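Local coordinates for protein RhCC (Rhodococcus jostii, PDB 4U5R) that probably acts as a cofactor-independent oxygenase, belongs to the tautomerase superfamily with its beta-alpha-beta units, and binds magnesium in its natural form, at residues Lys129-Ala132 with Pro137-Tyr140. The protein carries 1 engineered substitution. Residues are numbered along the deposited sequence; the frame is centred on the assembly and turned at random.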
loop_
_atom_site.group_PDB
_atom_site.type_symbol
_atom_site.label_atom_id
_atom_site.label_comp_id
_atom_site.label_asym_id
_atom_site.label_seq_id
_atom_site.Cartn_x
_atom_site.Cartn_y
_atom_site.Cartn_z
ATOM N N LYS B 129 -23.502 6.810 13.265
ATOM C CA LYS B 129 -23.790 8.189 13.631
ATOM C C LYS B 129 -23.363 8.518 15.059
ATOM O O LYS B 129 -22.939 9.631 15.338
ATOM C CB LYS B 129 -25.281 8.491 13.466
ATOM C CG LYS B 129 -25.782 8.443 12.032
ATOM C CD LYS B 129 -27.260 8.831 11.976
ATOM C CE LYS B 129 -27.791 8.905 10.546
ATOM N NZ LYS B 129 -27.878 7.564 9.904
ATOM N N LEU B 130 -23.492 7.547 15.960
ATOM C CA LEU B 130 -23.066 7.710 17.349
ATOM C C LEU B 130 -21.550 7.832 17.471
ATOM O O LEU B 130 -21.023 8.687 18.188
ATOM C CB LEU B 130 -23.555 6.521 18.182
ATOM C CG LEU B 130 -23.436 6.632 19.700
ATOM C CD1 LEU B 130 -24.290 7.783 20.212
ATOM C CD2 LEU B 130 -23.856 5.320 20.361
ATOM N N TRP B 131 -20.858 6.952 16.765
ATOM C CA TRP B 131 -19.411 7.039 16.663
ATOM C C TRP B 131 -18.965 8.399 16.131
ATOM O O TRP B 131 -17.980 8.955 16.612
ATOM C CB TRP B 131 -18.881 5.925 15.763
ATOM C CG TRP B 131 -18.720 4.595 16.425
ATOM C CD1 TRP B 131 -19.435 4.096 17.482
ATOM C CD2 TRP B 131 -17.773 3.588 16.069
ATOM N NE1 TRP B 131 -18.987 2.831 17.802
ATOM C CE2 TRP B 131 -17.966 2.498 16.951
ATOM C CE3 TRP B 131 -16.780 3.497 15.087
ATOM C CZ2 TRP B 131 -17.203 1.339 16.880
ATOM C CZ3 TRP B 131 -16.034 2.343 15.007
ATOM C CH2 TRP B 131 -16.241 1.279 15.906
ATOM N N ALA B 132 -19.692 8.937 15.156
ATOM C CA ALA B 132 -19.345 10.241 14.577
ATOM C C ALA B 132 -19.559 11.369 15.598
ATOM O O ALA B 132 -18.677 12.212 15.800
ATOM C CB ALA B 132 -20.149 10.498 13.310
ATOM N N PRO B 137 -14.358 5.408 18.774
ATOM C CA PRO B 137 -15.006 4.107 18.568
ATOM C C PRO B 137 -15.581 3.560 19.869
ATOM O O PRO B 137 -14.828 3.213 20.778
ATOM C CB PRO B 137 -13.874 3.221 18.037
ATOM C CG PRO B 137 -12.622 3.894 18.455
ATOM C CD PRO B 137 -12.898 5.358 18.595
ATOM N N ILE B 138 -16.907 3.492 19.940
ATOM C CA ILE B 138 -17.611 3.036 21.134
ATOM C C ILE B 138 -17.922 1.546 21.058
ATOM O O ILE B 138 -18.560 1.095 20.108
ATOM C CB ILE B 138 -18.949 3.791 21.343
ATOM C CG1 ILE B 138 -18.754 5.310 21.307
ATOM C CG2 ILE B 138 -19.602 3.339 22.653
ATOM C CD1 ILE B 138 -18.156 5.890 22.553
ATOM N N PRO B 139 -17.457 0.769 22.050
ATOM C CA PRO B 139 -17.823 -0.652 22.094
ATOM C C PRO B 139 -19.332 -0.853 22.040
ATOM O O PRO B 139 -20.072 -0.135 22.721
ATOM C CB PRO B 139 -17.262 -1.114 23.439
ATOM C CG PRO B 139 -16.084 -0.206 23.675
ATOM C CD PRO B 139 -16.517 1.134 23.124
ATOM N N TYR B 140 -19.781 -1.806 21.229
ATOM C CA TYR B 140 -21.205 -2.012 21.015
ATOM C C TYR B 140 -21.489 -3.449 20.602
ATOM O O TYR B 140 -20.576 -4.207 20.237
ATOM C CB TYR B 140 -21.742 -1.034 19.951
ATOM C CG TYR B 140 -21.313 -1.363 18.540
ATOM C CD1 TYR B 140 -20.017 -1.092 18.105
ATOM C CD2 TYR B 140 -22.199 -1.935 17.637
ATOM C CE1 TYR B 140 -19.617 -1.403 16.816
ATOM C CE2 TYR B 140 -21.807 -2.248 16.348
ATOM C CZ TYR B 140 -20.515 -1.979 15.943
ATOM O OH TYR B 140 -20.144 -2.302 14.664
#
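With CG anti to its own carbonyl carbon (chi1 -82°), the side chain of Trp131 leaves helix 126-134 and carries its indole against the backbone of Pro137 and Ile138, in the loop that follows the helix. Tyr140, whose CG is wedged between its backbone N and carbonyl carbon, brings its ring to CZ2 of the same indole, beside the N-H.

Pro137 covers one face: its CA stands 3.7 Å from the centroid of the six-membered ring, almost on the ring normal, a CH-pi contact, and its CB lies 3.7 Å from Trp131 CH2. Over the same face, nearer the rim, sits the backbone N of Ile138, 3.3 Å from Trp131 CE2. The indole N-H is used as well: Trp131 NE1 donates to Ile138 O at 2.9 Å, meeting a lone pair in the carbonyl plane. This bond is bent, 137° at the hydrogen, and the oxygen lies somewhat out of the indole plane. Ile138 CB adds an apolar touch 3.9 Å from Trp131 CD1, while Tyr140 CE1 approaches Trp131 CZ2 to 3.7 Å, the two ring planes nearly perpendicular at 89°. The hydroxyl of Tyr140 is hydrogen-bonded to Val119 O, and Tyr38, Thr115 and Pro121 also touch the indole.

Were Trp131 replaced by an alanine, Ile138 O would probably lose its indole donor and a gap would be likely to open beside Pro137 and Tyr140.

One buried side chain thus fastens the connection between helices 126-134 and 142-150 back onto the first of them, away from Ala106, the engineered residue at the magnesium-binding position. Its face receives the CA-H of Pro137 while the indole N-H satisfies a backbone carbonyl, which implies a join both apolar and directional.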